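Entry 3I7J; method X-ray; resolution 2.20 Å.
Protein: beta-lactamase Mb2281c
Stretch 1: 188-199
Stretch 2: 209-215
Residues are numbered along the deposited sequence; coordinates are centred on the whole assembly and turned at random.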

ATOM      1  N   VAL A 188     -16.504  -3.563  -1.275  1.00 14.92           N
ATOM      2  CA  VAL A 188     -16.057  -3.908   0.053  1.00 21.01           C
ATOM      3  C   VAL A 188     -14.552  -3.765   0.222  1.00 16.99           C
ATOM      4  O   VAL A 188     -13.773  -4.033  -0.692  1.00 13.94           O
ATOM      5  CB  VAL A 188     -16.471  -5.347   0.420  1.00 25.06           C
ATOM      6  CG1 VAL A 188     -17.986  -5.471   0.385  1.00 29.54           C
ATOM      7  CG2 VAL A 188     -15.838  -6.332  -0.540  1.00 31.72           C
ATOM      8  N   LEU A 189     -14.160  -3.291   1.395  1.00 13.10           N
ATOM      9  CA  LEU A 189     -12.760  -3.160   1.742  1.00 11.94           C
ATOM     10  C   LEU A 189     -12.602  -4.320   2.716  1.00 14.85           C
ATOM     11  O   LEU A 189     -13.113  -4.270   3.833  1.00 18.77           O
ATOM     12  CB  LEU A 189     -12.491  -1.837   2.450  1.00  8.98           C
ATOM     13  CG  LEU A 189     -11.096  -1.713   3.091  1.00 14.04           C
ATOM     14  CD1 LEU A 189     -10.009  -1.792   2.022  1.00  2.29           C
ATOM     15  CD2 LEU A 189     -11.006  -0.385   3.846  1.00  8.56           C
ATOM     16  N   PRO A 190     -11.921  -5.396   2.290  1.00 17.06           N
ATOM     17  CA  PRO A 190     -11.715  -6.574   3.139  1.00 17.61           C
ATOM     18  C   PRO A 190     -11.457  -6.206   4.597  1.00 18.82           C
ATOM     19  O   PRO A 190     -10.533  -5.459   4.899  1.00 22.86           O
ATOM     20  CB  PRO A 190     -10.520  -7.251   2.486  1.00 17.30           C
ATOM     21  CG  PRO A 190     -10.748  -6.951   1.023  1.00 17.33           C
ATOM     22  CD  PRO A 190     -11.149  -5.504   1.035  1.00 15.90           C
ATOM     23  N   GLY A 191     -12.286  -6.729   5.494  1.00 19.93           N
ATOM     24  CA  GLY A 191     -12.119  -6.438   6.903  1.00 16.35           C
ATOM     25  C   GLY A 191     -12.962  -5.272   7.378  1.00 19.12           C
ATOM     26  O   GLY A 191     -13.187  -5.114   8.580  1.00 17.66           O
ATOM     27  N   TYR A 192     -13.433  -4.448   6.448  1.00 13.77           N
ATOM     28  CA  TYR A 192     -14.251  -3.302   6.819  1.00  9.26           C
ATOM     29  C   TYR A 192     -15.588  -3.217   6.092  1.00 17.15           C
ATOM     30  O   TYR A 192     -16.286  -2.203   6.166  1.00 14.40           O
ATOM     31  CB  TYR A 192     -13.460  -2.008   6.626  1.00 12.90           C
ATOM     32  CG  TYR A 192     -12.334  -1.877   7.620  1.00 10.99           C
ATOM     33  CD1 TYR A 192     -11.077  -2.416   7.358  1.00  8.60           C
ATOM     34  CD2 TYR A 192     -12.554  -1.293   8.865  1.00  9.73           C
ATOM     35  CE1 TYR A 192     -10.067  -2.384   8.315  1.00 11.16           C
ATOM     36  CE2 TYR A 192     -11.556  -1.255   9.831  1.00 13.30           C
ATOM     37  CZ  TYR A 192     -10.313  -1.805   9.553  1.00 15.21           C
ATOM     38  OH  TYR A 192      -9.329  -1.793  10.518  1.00 10.90           O
ATOM     39  N   GLY A 193     -15.946  -4.292   5.398  1.00 10.94           N
ATOM     40  CA  GLY A 193     -17.216  -4.334   4.687  1.00  9.60           C
ATOM     41  C   GLY A 193     -17.393  -3.356   3.542  1.00 10.82           C
ATOM     42  O   GLY A 193     -16.448  -2.677   3.130  1.00  9.68           O
ATOM     43  N   VAL A 194     -18.618  -3.300   3.024  1.00 11.61           N
ATOM     44  CA  VAL A 194     -18.966  -2.415   1.923  1.00 15.02           C
ATOM     45  C   VAL A 194     -18.632  -0.965   2.238  1.00 18.17           C
ATOM     46  O   VAL A 194     -18.833  -0.497   3.362  1.00 15.18           O
ATOM     47  CB  VAL A 194     -20.483  -2.474   1.592  1.00 24.20           C
ATOM     48  CG1 VAL A 194     -20.799  -1.560   0.409  1.00 26.36           C
ATOM     49  CG2 VAL A 194     -20.895  -3.901   1.279  1.00 25.18           C
ATOM     50  N   GLN A 195     -18.114  -0.259   1.237  1.00 12.84           N
ATOM     51  CA  GLN A 195     -17.769   1.156   1.377  1.00 17.72           C
ATOM     52  C   GLN A 195     -18.304   1.885   0.150  1.00 12.06           C
ATOM     53  O   GLN A 195     -18.148   1.415  -0.980  1.00 15.79           O
ATOM     54  CB  GLN A 195     -16.248   1.332   1.491  1.00  8.47           C
ATOM     55  CG  GLN A 195     -15.647   0.694   2.745  1.00 14.46           C
ATOM     56  CD  GLN A 195     -16.043   1.408   4.032  1.00 11.08           C
ATOM     57  OE1 GLN A 195     -16.122   0.798   5.100  1.00 19.39           O
ATOM     58  NE2 GLN A 195     -16.281   2.697   3.936  1.00  9.05           N
ATOM     59  N   ARG A 196     -18.953   3.023   0.378  1.00 15.64           N
ATOM     60  CA  ARG A 196     -19.531   3.812  -0.711  1.00 14.20           C
ATOM     61  C   ARG A 196     -19.055   5.259  -0.657  1.00 15.34           C
ATOM     62  O   ARG A 196     -19.585   6.061   0.100  1.00 22.59           O
ATOM     63  CB  ARG A 196     -21.056   3.802  -0.629  1.00 20.19           C
ATOM     64  CG  ARG A 196     -21.693   2.424  -0.622  1.00 20.65           C
ATOM     65  CD  ARG A 196     -23.207   2.533  -0.436  1.00 30.86           C
ATOM     66  NE  ARG A 196     -23.828   1.220  -0.283  1.00 26.56           N
ATOM     67  CZ  ARG A 196     -23.818   0.287  -1.225  1.00 27.51           C
ATOM     68  NH1 ARG A 196     -23.226   0.528  -2.385  1.00 20.08           N
ATOM     69  NH2 ARG A 196     -24.377  -0.896  -0.996  1.00 30.62           N
ATOM     70  N   PRO A 197     -18.058   5.616  -1.480  1.00 14.91           N
ATOM     71  CA  PRO A 197     -17.388   4.724  -2.427  1.00 10.90           C
ATOM     72  C   PRO A 197     -16.151   4.068  -1.814  1.00 12.28           C
ATOM     73  O   PRO A 197     -15.715   4.447  -0.725  1.00 16.64           O
ATOM     74  CB  PRO A 197     -17.025   5.669  -3.566  1.00 17.07           C
ATOM     75  CG  PRO A 197     -16.599   6.903  -2.813  1.00  9.95           C
ATOM     76  CD  PRO A 197     -17.638   7.016  -1.696  1.00 16.57           C
ATOM     77  N   ASN A 198     -15.590   3.084  -2.511  1.00  8.08           N
ATOM     78  CA  ASN A 198     -14.389   2.399  -2.034  1.00 12.81           C
ATOM     79  C   ASN A 198     -13.243   2.877  -2.923  1.00 11.85           C
ATOM     80  O   ASN A 198     -12.746   2.146  -3.766  1.00  9.91           O
ATOM     81  CB  ASN A 198     -14.558   0.872  -2.123  1.00 11.17           C
ATOM     82  CG  ASN A 198     -13.455   0.121  -1.388  1.00  8.91           C
ATOM     83  OD1 ASN A 198     -12.809   0.669  -0.504  1.00  9.17           O
ATOM     84  ND2 ASN A 198     -13.251  -1.136  -1.743  1.00  4.13           N
ATOM     85  N   ASP A 199     -12.837   4.124  -2.715  1.00 15.67           N
ATOM     86  CA  ASP A 199     -11.780   4.760  -3.499  1.00  9.17           C
ATOM     87  C   ASP A 199     -10.419   4.095  -3.452  1.00 12.64           C
ATOM     88  O   ASP A 199      -9.953   3.647  -2.400  1.00 11.30           O
ATOM     89  CB  ASP A 199     -11.622   6.211  -3.064  1.00 10.23           C
ATOM     90  CG  ASP A 199     -12.789   7.076  -3.487  1.00 14.77           C
ATOM     91  OD1 ASP A 199     -13.690   6.556  -4.189  1.00 13.02           O
ATOM     92  OD2 ASP A 199     -12.791   8.272  -3.118  1.00  7.09           O
ATOM     93  N   SER A 209     -13.590   8.964   2.985  1.00 12.39           N
ATOM     94  CA  SER A 209     -14.301   9.067   4.257  1.00 21.35           C
ATOM     95  C   SER A 209     -14.924   7.727   4.653  1.00 11.58           C
ATOM     96  O   SER A 209     -16.011   7.682   5.224  1.00 20.40           O
ATOM     97  CB  SER A 209     -15.380  10.157   4.174  1.00 15.49           C
ATOM     98  OG  SER A 209     -16.276   9.906   3.103  1.00 39.60           O
ATOM     99  N   LYS A 210     -14.218   6.642   4.344  1.00 15.21           N
ATOM    100  CA  LYS A 210     -14.665   5.287   4.653  1.00  8.13           C
ATOM    101  C   LYS A 210     -14.851   5.109   6.152  1.00 18.40           C
ATOM    102  O   LYS A 210     -14.131   5.699   6.964  1.00 15.76           O
ATOM    103  CB  LYS A 210     -13.649   4.262   4.142  1.00 15.51           C
ATOM    104  CG  LYS A 210     -13.545   4.199   2.629  1.00 15.33           C
ATOM    105  CD  LYS A 210     -12.387   3.318   2.180  1.00 10.43           C
ATOM    106  CE  LYS A 210     -12.075   3.543   0.700  1.00 11.80           C
ATOM    107  NZ  LYS A 210     -10.952   2.680   0.238  1.00  6.73           N
ATOM    108  N   SER A 211     -15.817   4.278   6.513  1.00 13.69           N
ATOM    109  CA  SER A 211     -16.117   4.042   7.912  1.00 17.30           C
ATOM    110  C   SER A 211     -16.937   2.774   8.051  1.00 13.84           C
ATOM    111  O   SER A 211     -17.928   2.594   7.355  1.00 15.67           O
ATOM    112  CB  SER A 211     -16.905   5.229   8.475  1.00 15.64           C
ATOM    113  OG  SER A 211     -17.242   5.028   9.836  1.00 21.60           O
ATOM    114  N   PRO A 212     -16.519   1.861   8.938  1.00 15.15           N
ATOM    115  CA  PRO A 212     -15.328   1.984   9.784  1.00 14.84           C
ATOM    116  C   PRO A 212     -14.085   1.847   8.906  1.00 19.48           C
ATOM    117  O   PRO A 212     -14.190   1.433   7.751  1.00 17.56           O
ATOM    118  CB  PRO A 212     -15.492   0.831  10.762  1.00 10.68           C
ATOM    119  CG  PRO A 212     -16.114  -0.222   9.909  1.00 13.37           C
ATOM    120  CD  PRO A 212     -17.161   0.550   9.123  1.00 14.19           C
ATOM    121  N   HIS A 213     -12.916   2.191   9.443  1.00 17.79           N
ATOM    122  CA  HIS A 213     -11.671   2.115   8.671  1.00 19.19           C
ATOM    123  C   HIS A 213     -10.486   1.815   9.584  1.00 20.77           C
ATOM    124  O   HIS A 213     -10.613   1.872  10.806  1.00 17.71           O
ATOM    125  CB  HIS A 213     -11.428   3.444   7.940  1.00  7.06           C
ATOM    126  CG  HIS A 213     -10.480   3.335   6.782  1.00 20.03           C
ATOM    127  ND1 HIS A 213     -10.763   2.581   5.665  1.00 18.62           N
ATOM    128  CD2 HIS A 213      -9.258   3.880   6.571  1.00  8.07           C
ATOM    129  CE1 HIS A 213      -9.755   2.665   4.814  1.00 15.28           C
ATOM    130  NE2 HIS A 213      -8.830   3.446   5.338  1.00 14.89           N
ATOM    131  N   TRP A 214      -9.336   1.495   8.998  1.00 20.57           N
ATOM    132  CA  TRP A 214      -8.156   1.199   9.800  1.00 11.42           C
ATOM    133  C   TRP A 214      -7.390   2.458  10.192  1.00 13.86           C
ATOM    134  O   TRP A 214      -6.625   2.437  11.156  1.00 18.99           O
ATOM    135  CB  TRP A 214      -7.232   0.212   9.073  1.00 13.36           C
ATOM    136  CG  TRP A 214      -6.952   0.550   7.635  1.00  4.34           C
ATOM    137  CD1 TRP A 214      -7.753   0.297   6.556  1.00  5.61           C
ATOM    138  CD2 TRP A 214      -5.785   1.205   7.127  1.00  6.62           C
ATOM    139  NE1 TRP A 214      -7.150   0.756   5.403  1.00  6.34           N
ATOM    140  CE2 TRP A 214      -5.945   1.318   5.728  1.00  5.03           C
ATOM    141  CE3 TRP A 214      -4.618   1.712   7.722  1.00  7.03           C
ATOM    142  CZ2 TRP A 214      -4.979   1.913   4.910  1.00  8.15           C
ATOM    143  CZ3 TRP A 214      -3.660   2.305   6.908  1.00  6.97           C
ATOM    144  CH2 TRP A 214      -3.849   2.400   5.517  1.00 11.18           C
ATOM    145  N   THR A 215      -7.588   3.555   9.457  1.00 11.14           N
ATOM    146  CA  THR A 215      -6.907   4.808   9.790  1.00 10.15           C
ATOM    147  C   THR A 215      -7.651   5.529  10.923  1.00 18.06           C
ATOM    148  O   THR A 215      -8.665   5.038  11.427  1.00 13.60           O
ATOM    149  CB  THR A 215      -6.805   5.765   8.565  1.00  9.34           C
ATOM    150  OG1 THR A 215      -8.117   6.067   8.070  1.00 10.97           O
ATOM    151  CG2 THR A 215      -5.982   5.129   7.458  1.00  9.27           C
TER
HETATM  152  O   HOH W   1     -10.156  -0.167  12.606  1.00 18.41           O

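The two stretches bury 488 Å² between them, and the side chain of K210 makes two direct hydrogen bonds across the contact. Its chain, with chi1 at m and the remaining torsions all t, runs past the carbonyl of P197 to reach the turn beyond it. There NZ donates to OD1 of N198 at 2.8 Å and to the backbone O of D199 at 3.0 Å. A lysine suits this buried site because its long aliphatic stem can pack while the ammonium group finds several acceptors at its tip, including one elsewhere in the structure.

Apolar and aromatic packing centres on Y192, whose CA-to-CB bond points toward the second stretch. Its CD2 lies 3.9 Å from CG of P212, and its CZ 3.7 Å from CB of W214, while the backbone N of W214 sits over one ring face. The rings of H213 and W214 both meet the tyrosine obliquely. L189 fills the neighbouring space: its CD2 approaches CD1 of W214 at 4.3 Å, near the plane of the indole.

A water extends the polar contact. The hydroxyl OH of Y192 donates to it at 2.8 Å, and the water donates in turn to O of H213, also at 2.8 Å, so the phenol both packs and tethers the opposing backbone.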